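PDB 5O4J: HcgC from Methanococcus maripaludis S2, which catalyses the S-adenosylmethionine-dependent C-methylation of a pyridinol precursor, probably as a step in building the iron-guanylylpyridinol cofactor of [Fe]-hydrogenase. Local coordinates for residues K15-I18 against K19-V22; I147-T150 against D151-C155; T165-S169 against K170-T174; V182-I185 against M186-R190. All coordinates share one frame; numbering follows the deposited sequence.

How the interactions relate
Along the chain the four contacts follow in series, each closing before the next opens. Interaction 1 starts helix 18-37, interaction 2 shapes the loop between helix 142-147 and strand 159-167, interaction 3 is the turn leaving that strand, and interaction 4 is part of helix 177-193, the next helix. Interactions 1 and 4 have centres about 12 Å apart and touch through Ile-21 against Ile-184 and Ile-185. Interactions 3 and 4 are equally close, joined by polar side chains. Interaction 2 stands apart, its centre about 32 Å from that of interaction 1 across the chain's centre. Helix 177-193 therefore ties the first helix to the end of strand 159-167.

Interaction 1 (K15-I18 against K19-V22); sequences KIKI and KDIV
Asp-20 reaches back to the start of its helix, where OD2 accepts the backbone N-H of Lys-17 at 2.8 Å. The bond is nearly straight (168°) but meets the anti side of the carboxylate, 32° out of its plane. Lys-17 is the N-cap and Asp-20 the third residue of the first turn, so this is the backward half of a capping box; a lysine at the N-cap supplies no side-chain acceptor for the other half. The first helical bonds follow, from Ile-21 N to Lys-17 O at 3.3 Å and from Val-22 N to Ile-18 O at 3.0 Å. The tight side is apolar. Ile-16 CG2, anti to its own backbone N, meets Ile-21 CG1 at 3.7 Å, and the two side chains cross at about a right angle; joining the residue before the N-cap to the fourth helical one, they form a hydrophobic staple. The other side is polar and looser, with Lys-15 and Lys-19 exposed. A water bridges Lys-15 O and Asp-20 OD2. Two extended chains run side by side until Lys-17 NZ and Lys-19 NZ stand 4.2 Å apart; Asn-226 OD1 receives both, the bond from Lys-19 being weak, which probably eases the repulsion. The staple packs on helix 239-251 through Ile-16 and on that helix and helix 177-193 through Ile-21, while Ile-18 lies on Leu-225 of helix 218-225.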
# COMPACT_ATOMS: atom_id res chain seq x y z
N LYS A 15 21.36 1.65 11.54
CA LYS A 15 22.06 1.06 12.68
C LYS A 15 21.47 -0.29 13.04
O LYS A 15 22.21 -1.22 13.40
CB LYS A 15 22.00 2.01 13.88
CG LYS A 15 22.75 3.31 13.68
CD LYS A 15 22.45 4.29 14.80
CE LYS A 15 23.16 5.60 14.57
NZ LYS A 15 24.63 5.40 14.73
N ILE A 16 20.15 -0.42 12.96
CA ILE A 16 19.50 -1.70 13.22
C ILE A 16 19.92 -2.71 12.15
O ILE A 16 19.78 -2.45 10.95
CB ILE A 16 17.97 -1.51 13.26
CG1 ILE A 16 17.57 -0.83 14.57
CG2 ILE A 16 17.22 -2.85 13.09
CD1 ILE A 16 16.22 -0.16 14.50
N LYS A 17 20.45 -3.85 12.60
CA LYS A 17 20.86 -4.93 11.72
C LYS A 17 19.76 -5.98 11.63
O LYS A 17 18.87 -6.06 12.48
CB LYS A 17 22.14 -5.59 12.23
CG LYS A 17 23.38 -4.69 12.18
CD LYS A 17 24.52 -5.36 12.94
CE LYS A 17 25.84 -4.63 12.75
NZ LYS A 17 26.91 -5.29 13.56
N ILE A 18 19.85 -6.81 10.59
CA ILE A 18 18.87 -7.89 10.46
C ILE A 18 18.86 -8.74 11.72
O ILE A 18 17.79 -9.11 12.23
CB ILE A 18 19.17 -8.73 9.20
CG1 ILE A 18 19.19 -7.84 7.94
CG2 ILE A 18 18.10 -9.78 9.00
CD1 ILE A 18 20.00 -8.44 6.83
N LYS A 19 20.05 -9.03 12.28
CA LYS A 19 20.12 -9.86 13.48
C LYS A 19 19.41 -9.21 14.66
O LYS A 19 18.92 -9.91 15.55
CB LYS A 19 21.57 -10.17 13.84
CG LYS A 19 22.42 -8.97 14.25
CD LYS A 19 23.79 -9.44 14.72
CE LYS A 19 24.67 -8.29 15.19
NZ LYS A 19 26.00 -8.78 15.65
N ASP A 20 19.36 -7.88 14.69
CA ASP A 20 18.68 -7.17 15.77
C ASP A 20 17.17 -7.37 15.70
O ASP A 20 16.50 -7.47 16.73
CB ASP A 20 19.02 -5.67 15.73
CG ASP A 20 20.49 -5.39 15.91
OD1 ASP A 20 21.15 -6.10 16.70
OD2 ASP A 20 21.00 -4.45 15.26
N ILE A 21 16.62 -7.37 14.48
CA ILE A 21 15.19 -7.64 14.30
C ILE A 21 14.88 -9.08 14.64
O ILE A 21 13.87 -9.38 15.29
CB ILE A 21 14.77 -7.30 12.86
CG1 ILE A 21 15.25 -5.89 12.48
CG2 ILE A 21 13.27 -7.42 12.71
CD1 ILE A 21 14.93 -5.48 11.05
N VAL A 22 15.73 -10.01 14.19
CA VAL A 22 15.57 -11.41 14.58
C VAL A 22 15.53 -11.52 16.10
O VAL A 22 14.62 -12.12 16.68
CB VAL A 22 16.71 -12.26 13.98
CG1 VAL A 22 16.66 -13.70 14.52
CG2 VAL A 22 16.64 -12.24 12.47
O HOH W 1 22.98 -2.98 15.56

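Interaction 2 (I147-T150 against D151-C155); sequences IDNT and DKRLC
Asn-149 and Arg-153 meet with their flat groups almost perpendicular, the amide and guanidinium planes 83° apart. The arginine comes side-on and grips one atom with two nitrogens: NE lies 2.9 Å and NH2 3.0 Å from Asn-149 OD1. That oxygen sits at the edge of the guanidinium, close to its plane, but the two donors use it differently. NH2 arrives in the carbonyl plane, whereas NE stands 39° above it. Two torsions bring the groups together: Asn-149 CG lies between its own backbone N and carbonyl carbon (chi1 67°), which turns the amide toward Arg-153 on the next turn, and Arg-153 runs extended from CG to NE to cross it.

The chain between them makes a short helical turn, with Arg-153 N bonded to Thr-150 O at 3.0 Å. Ahead of the turn, Thr-150 OG1 gives its proton to the syn lone pair of Asp-148 OD1 at 2.7 Å, backed by weak bonds from Thr-150 N to the same carboxylate. A water continues the link, donating to Asp-148 OD2 and Asp-151 OD2 and accepting from Asp-151 N. Asp-148 also forms a salt bridge with Lys-137.

Beyond Asn-149, the Arg-153 guanidinium forms a salt bridge to Asp-111 through NH1 and a hydrogen bond to Gly-114 O through NH2. Its charge is thus probably balanced by Asp-111, while the amide oxygen and Gly-114 O probably help to set its rotation. Because Gly-114 lines the pocket of the bound iminopropanoic acid ligand, about 7 Å from the arginine side chain, the bond to Gly-114 O is consistent with a second-shell role for Arg-153.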
# COMPACT_ATOMS: atom_id res chain seq x y z
N ILE A 147 -2.58 -26.49 4.59
CA ILE A 147 -1.46 -27.38 4.90
C ILE A 147 -1.15 -27.40 6.39
O ILE A 147 -0.42 -28.29 6.84
CB ILE A 147 -0.20 -26.98 4.11
CG1 ILE A 147 0.82 -28.12 4.15
CG2 ILE A 147 0.42 -25.70 4.65
CD1 ILE A 147 1.71 -28.17 2.93
N ASP A 148 -1.70 -26.47 7.16
CA ASP A 148 -1.47 -26.42 8.59
C ASP A 148 -2.22 -27.53 9.30
O ASP A 148 -3.36 -27.85 8.95
CB ASP A 148 -1.92 -25.07 9.14
CG ASP A 148 -1.84 -25.00 10.64
OD1 ASP A 148 -0.72 -24.97 11.19
OD2 ASP A 148 -2.91 -24.99 11.28
N ASN A 149 -1.59 -28.13 10.32
CA ASN A 149 -2.26 -29.13 11.16
C ASN A 149 -1.92 -28.92 12.63
O ASN A 149 -1.81 -29.88 13.40
CB ASN A 149 -1.90 -30.54 10.72
CG ASN A 149 -0.45 -30.88 10.98
OD1 ASN A 149 0.37 -29.99 11.18
ND2 ASN A 149 -0.13 -32.18 10.96
N THR A 150 -1.77 -27.66 13.03
CA THR A 150 -1.43 -27.32 14.41
C THR A 150 -2.36 -28.01 15.41
O THR A 150 -1.90 -28.54 16.43
CB THR A 150 -1.49 -25.80 14.59
OG1 THR A 150 -0.44 -25.19 13.84
CG2 THR A 150 -1.36 -25.39 16.07
N ASP A 151 -3.66 -27.95 15.17
CA ASP A 151 -4.62 -28.49 16.13
C ASP A 151 -4.43 -29.98 16.33
O ASP A 151 -4.64 -30.49 17.44
CB ASP A 151 -6.05 -28.20 15.66
CG ASP A 151 -6.38 -26.72 15.67
OD1 ASP A 151 -6.43 -26.12 16.77
OD2 ASP A 151 -6.57 -26.14 14.58
N LYS A 152 -4.04 -30.70 15.28
CA LYS A 152 -3.83 -32.14 15.40
C LYS A 152 -2.58 -32.47 16.22
O LYS A 152 -2.45 -33.61 16.68
CB LYS A 152 -3.74 -32.77 14.02
CG LYS A 152 -5.08 -32.81 13.29
CD LYS A 152 -5.01 -33.53 11.97
CE LYS A 152 -6.39 -33.65 11.35
NZ LYS A 152 -6.37 -34.38 10.05
N ARG A 153 -1.66 -31.53 16.38
CA ARG A 153 -0.48 -31.75 17.19
C ARG A 153 -0.72 -31.55 18.68
O ARG A 153 0.14 -31.90 19.49
CB ARG A 153 0.64 -30.80 16.72
CG ARG A 153 1.03 -31.03 15.27
CD ARG A 153 2.21 -30.17 14.86
NE ARG A 153 2.28 -30.00 13.41
CZ ARG A 153 3.30 -29.43 12.78
NH1 ARG A 153 4.35 -28.98 13.46
NH2 ARG A 153 3.27 -29.32 11.45
N LEU A 154 -1.86 -30.99 19.06
CA LEU A 154 -2.17 -30.72 20.47
C LEU A 154 -2.86 -31.93 21.09
O LEU A 154 -3.99 -31.87 21.56
CB LEU A 154 -3.05 -29.48 20.58
CG LEU A 154 -2.39 -28.16 20.21
CD1 LEU A 154 -3.47 -27.18 19.81
CD2 LEU A 154 -1.56 -27.65 21.39
N CYS A 155 -2.13 -33.05 21.11
CA CYS A 155 -2.73 -34.33 21.46
C CYS A 155 -2.22 -34.92 22.77
O CYS A 155 -2.66 -36.01 23.15
CB CYS A 155 -2.52 -35.33 20.32
SG CYS A 155 -0.82 -35.51 19.78
O HOH W 2 -4.82 -26.69 12.72

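Interaction 3 (T165-S169 against K170-T174); sequences TYRSS and KFSKT. With LI (lithium ion), chain I.
Arg-167 folds back along the turn it begins and touches Lys-170, Phe-171 and Ser-172. Its CB lies 4.1 Å from Lys-170 CB, and its CG and CD run past Ser-172 OG. A bend at chi3 (-65°) then turns the guanidinium toward the chain leaving the turn. NE donates to Ser-172 OG at 2.7 Å, the hydroxyl tilted 20° from the guanidinium plane. Over CZ, Lys-170 CB covers one face, 3.4 Å above the plane and centred on it. NH1 reaches Phe-171 O at 2.8 Å; the oxygen is nearly in the guanidinium plane, yet the nitrogen stands 61° above the carbonyl plane. NH2, at the tip, forms a salt bridge with Asp-187, and Ser-172 OG is bonded in turn to Asp-183. The type II turn itself is closed by a weak bond from Lys-170 N to Arg-167 O, and Ser-169 takes the positive phi of the third position. Ser-169 OG lies a rather long 2.5 Å from a lithium ion that also binds a water. It hydrogen-bonds the backbone O of Glu-194 of the fourth subunit, whose carboxylate forms a salt bridge with Lys-170 NZ. Farther along, a water donates to both Thr-165 O and Thr-174 O, bridging strand and loop; Thr-174 lines the iminopropanoic acid pocket. The turn lies at the end of strand 159-167, beside strand 253-259, with its arginine against helix 177-193.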
# COMPACT_ATOMS: atom_id res chain seq x y z
N THR A 165 1.96 -15.46 16.84
CA THR A 165 2.72 -14.23 16.67
C THR A 165 2.20 -13.51 15.44
O THR A 165 2.22 -14.06 14.33
CB THR A 165 4.23 -14.51 16.55
OG1 THR A 165 4.67 -15.34 17.63
CG2 THR A 165 5.00 -13.20 16.60
N TYR A 166 1.77 -12.26 15.64
CA TYR A 166 1.22 -11.43 14.58
C TYR A 166 1.84 -10.05 14.65
O TYR A 166 2.48 -9.66 15.64
CB TYR A 166 -0.30 -11.29 14.68
CG TYR A 166 -1.04 -12.59 14.85
CD1 TYR A 166 -1.09 -13.52 13.83
CD2 TYR A 166 -1.70 -12.88 16.04
CE1 TYR A 166 -1.77 -14.72 13.99
CE2 TYR A 166 -2.39 -14.06 16.20
CZ TYR A 166 -2.43 -14.97 15.19
OH TYR A 166 -3.13 -16.15 15.37
N ARG A 167 1.62 -9.27 13.60
CA ARG A 167 1.97 -7.86 13.59
C ARG A 167 0.70 -7.03 13.76
O ARG A 167 -0.26 -7.17 12.98
CB ARG A 167 2.70 -7.50 12.30
CG ARG A 167 3.99 -8.29 12.10
CD ARG A 167 4.88 -7.65 11.03
NE ARG A 167 4.25 -7.70 9.72
CZ ARG A 167 4.26 -6.72 8.82
NH1 ARG A 167 3.65 -6.89 7.66
NH2 ARG A 167 4.87 -5.57 9.08
N SER A 168 0.67 -6.19 14.79
CA SER A 168 -0.47 -5.31 14.99
C SER A 168 -0.63 -4.39 13.79
O SER A 168 0.32 -3.75 13.35
CB SER A 168 -0.29 -4.50 16.27
OG SER A 168 0.73 -3.53 16.11
N SER A 169 -1.84 -4.36 13.22
CA SER A 169 -2.26 -3.50 12.12
C SER A 169 -1.64 -3.84 10.76
O SER A 169 -1.90 -3.11 9.80
CB SER A 169 -1.97 -2.01 12.39
OG SER A 169 -2.77 -1.56 13.47
N LYS A 170 -0.83 -4.89 10.65
CA LYS A 170 -0.14 -5.18 9.40
C LYS A 170 -0.33 -6.64 9.03
O LYS A 170 -0.49 -7.50 9.90
CB LYS A 170 1.36 -4.87 9.50
CG LYS A 170 1.66 -3.41 9.77
CD LYS A 170 1.35 -2.57 8.56
CE LYS A 170 2.03 -1.21 8.65
NZ LYS A 170 1.79 -0.40 7.42
N PHE A 171 -0.26 -6.93 7.73
CA PHE A 171 -0.49 -8.28 7.23
C PHE A 171 0.82 -9.06 7.09
O PHE A 171 1.75 -8.60 6.42
CB PHE A 171 -1.19 -8.24 5.87
CG PHE A 171 -1.63 -9.59 5.38
CD1 PHE A 171 -0.73 -10.45 4.76
CD2 PHE A 171 -2.93 -10.02 5.56
CE1 PHE A 171 -1.13 -11.69 4.32
CE2 PHE A 171 -3.33 -11.27 5.13
CZ PHE A 171 -2.42 -12.11 4.51
N SER A 172 0.85 -10.27 7.65
CA SER A 172 1.93 -11.22 7.45
C SER A 172 1.33 -12.60 7.24
O SER A 172 0.34 -12.95 7.88
CB SER A 172 2.91 -11.25 8.64
OG SER A 172 3.80 -10.14 8.59
N LYS A 173 1.94 -13.37 6.34
CA LYS A 173 1.37 -14.66 5.96
C LYS A 173 1.63 -15.75 6.99
O LYS A 173 0.86 -16.71 7.07
CB LYS A 173 1.94 -15.10 4.60
CG LYS A 173 1.40 -14.32 3.43
CD LYS A 173 -0.02 -14.71 3.12
CE LYS A 173 -0.45 -14.23 1.76
NZ LYS A 173 0.08 -15.15 0.73
N THR A 174 2.70 -15.63 7.76
CA THR A 174 3.02 -16.61 8.79
C THR A 174 3.53 -15.87 10.01
O THR A 174 3.80 -14.67 9.98
CB THR A 174 4.06 -17.67 8.36
OG1 THR A 174 5.39 -17.18 8.58
CG2 THR A 174 3.90 -18.10 6.90
LI LI I . -3.23 -2.20 15.89
O HOH W 3 1.88 -13.40 11.65
O HOH W 4 -2.64 -2.61 18.13

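Interaction 4 (V182-I185 against M186-R190); sequences VDII and MDSCR
The side chains of Val-182 and Met-186, one helical turn apart, lie side by side and point the same way. Val-182 O accepts Met-186 N at 2.8 Å, while Val-182 CG1 stands 4.2 Å from Met-186 CG. The methionine bends at both chi2 (-63°) and chi3, and packs against Met-186 of the second subunit. At Asp-183 the contact is carried by the backbone: its O takes the N-H of Asp-187 at 2.9 Å, with the Asp-187 CB resting close by at 3.4 Å. At Ile-184 a side chain joins the backbone bonding: its carbonyl oxygen accepts from both Ser-188 N, at 3.0 Å, and Ser-188 OG, at 2.7 Å, the two donors arriving from opposite faces of its plane. With OG beside its own backbone N (chi1 -64°), the hydroxyl is turned back to the preceding helical turn. Ile-185 closes the walk, its O bonded to Cys-189 N and its CG2 4.3 Å from Cys-189 SG, both side chains facing Pro-203 and Ile-230. The buried serine hydroxyl thus has partners on both accounts: it spends its proton on a carbonyl of its own helix and accepts a weak bond from Asn-249 of helix 239-251.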
# COMPACT_ATOMS: atom_id res chain seq x y z
N VAL A 182 11.28 -10.22 7.39
CA VAL A 182 11.14 -9.75 6.01
C VAL A 182 10.05 -8.69 5.93
O VAL A 182 10.24 -7.62 5.34
CB VAL A 182 10.83 -10.95 5.09
CG1 VAL A 182 10.40 -10.47 3.70
CG2 VAL A 182 12.04 -11.85 4.99
N ASP A 183 8.90 -8.97 6.52
CA ASP A 183 7.78 -8.04 6.39
C ASP A 183 8.03 -6.74 7.15
O ASP A 183 7.63 -5.67 6.70
CB ASP A 183 6.51 -8.73 6.88
CG ASP A 183 6.03 -9.80 5.93
OD1 ASP A 183 6.52 -9.89 4.78
OD2 ASP A 183 5.13 -10.56 6.34
N ILE A 184 8.68 -6.82 8.32
CA ILE A 184 9.09 -5.62 9.04
C ILE A 184 9.96 -4.75 8.14
O ILE A 184 9.77 -3.54 8.04
CB ILE A 184 9.83 -6.01 10.33
CG1 ILE A 184 8.84 -6.54 11.36
CG2 ILE A 184 10.61 -4.82 10.92
CD1 ILE A 184 9.50 -7.32 12.49
N ILE A 185 10.94 -5.37 7.49
CA ILE A 185 11.85 -4.60 6.65
C ILE A 185 11.12 -4.03 5.44
O ILE A 185 11.30 -2.86 5.08
CB ILE A 185 13.06 -5.47 6.26
CG1 ILE A 185 13.92 -5.73 7.51
CG2 ILE A 185 13.88 -4.79 5.18
CD1 ILE A 185 15.04 -6.75 7.34
N MET A 186 10.26 -4.84 4.79
CA MET A 186 9.55 -4.37 3.60
C MET A 186 8.61 -3.22 3.93
O MET A 186 8.58 -2.20 3.21
CB MET A 186 8.78 -5.53 2.97
CG MET A 186 9.66 -6.60 2.37
SD MET A 186 10.69 -6.02 0.99
CE MET A 186 9.43 -5.88 -0.27
N ASP A 187 7.83 -3.34 5.01
CA ASP A 187 6.94 -2.26 5.38
C ASP A 187 7.74 -1.01 5.77
O ASP A 187 7.34 0.11 5.44
CB ASP A 187 6.02 -2.69 6.53
CG ASP A 187 4.83 -3.52 6.06
OD1 ASP A 187 4.59 -3.57 4.84
OD2 ASP A 187 4.12 -4.11 6.91
N SER A 188 8.88 -1.20 6.43
CA SER A 188 9.72 -0.06 6.77
C SER A 188 10.23 0.64 5.52
O SER A 188 10.19 1.87 5.44
CB SER A 188 10.89 -0.52 7.64
OG SER A 188 10.45 -1.02 8.88
N CYS A 189 10.70 -0.13 4.53
CA CYS A 189 11.21 0.46 3.29
C CYS A 189 10.16 1.32 2.61
O CYS A 189 10.47 2.39 2.08
CB CYS A 189 11.66 -0.64 2.34
SG CYS A 189 13.22 -1.33 2.78
N ARG A 190 8.92 0.85 2.58
CA ARG A 190 7.90 1.59 1.85
C ARG A 190 7.62 2.93 2.51
O ARG A 190 7.45 3.94 1.81
CB ARG A 190 6.64 0.72 1.72
CG ARG A 190 6.92 -0.51 0.84
CD ARG A 190 5.68 -1.28 0.42
NE ARG A 190 5.79 -2.69 0.79
CZ ARG A 190 5.19 -3.25 1.84
NH1 ARG A 190 4.41 -2.53 2.64
NH2 ARG A 190 5.35 -4.54 2.09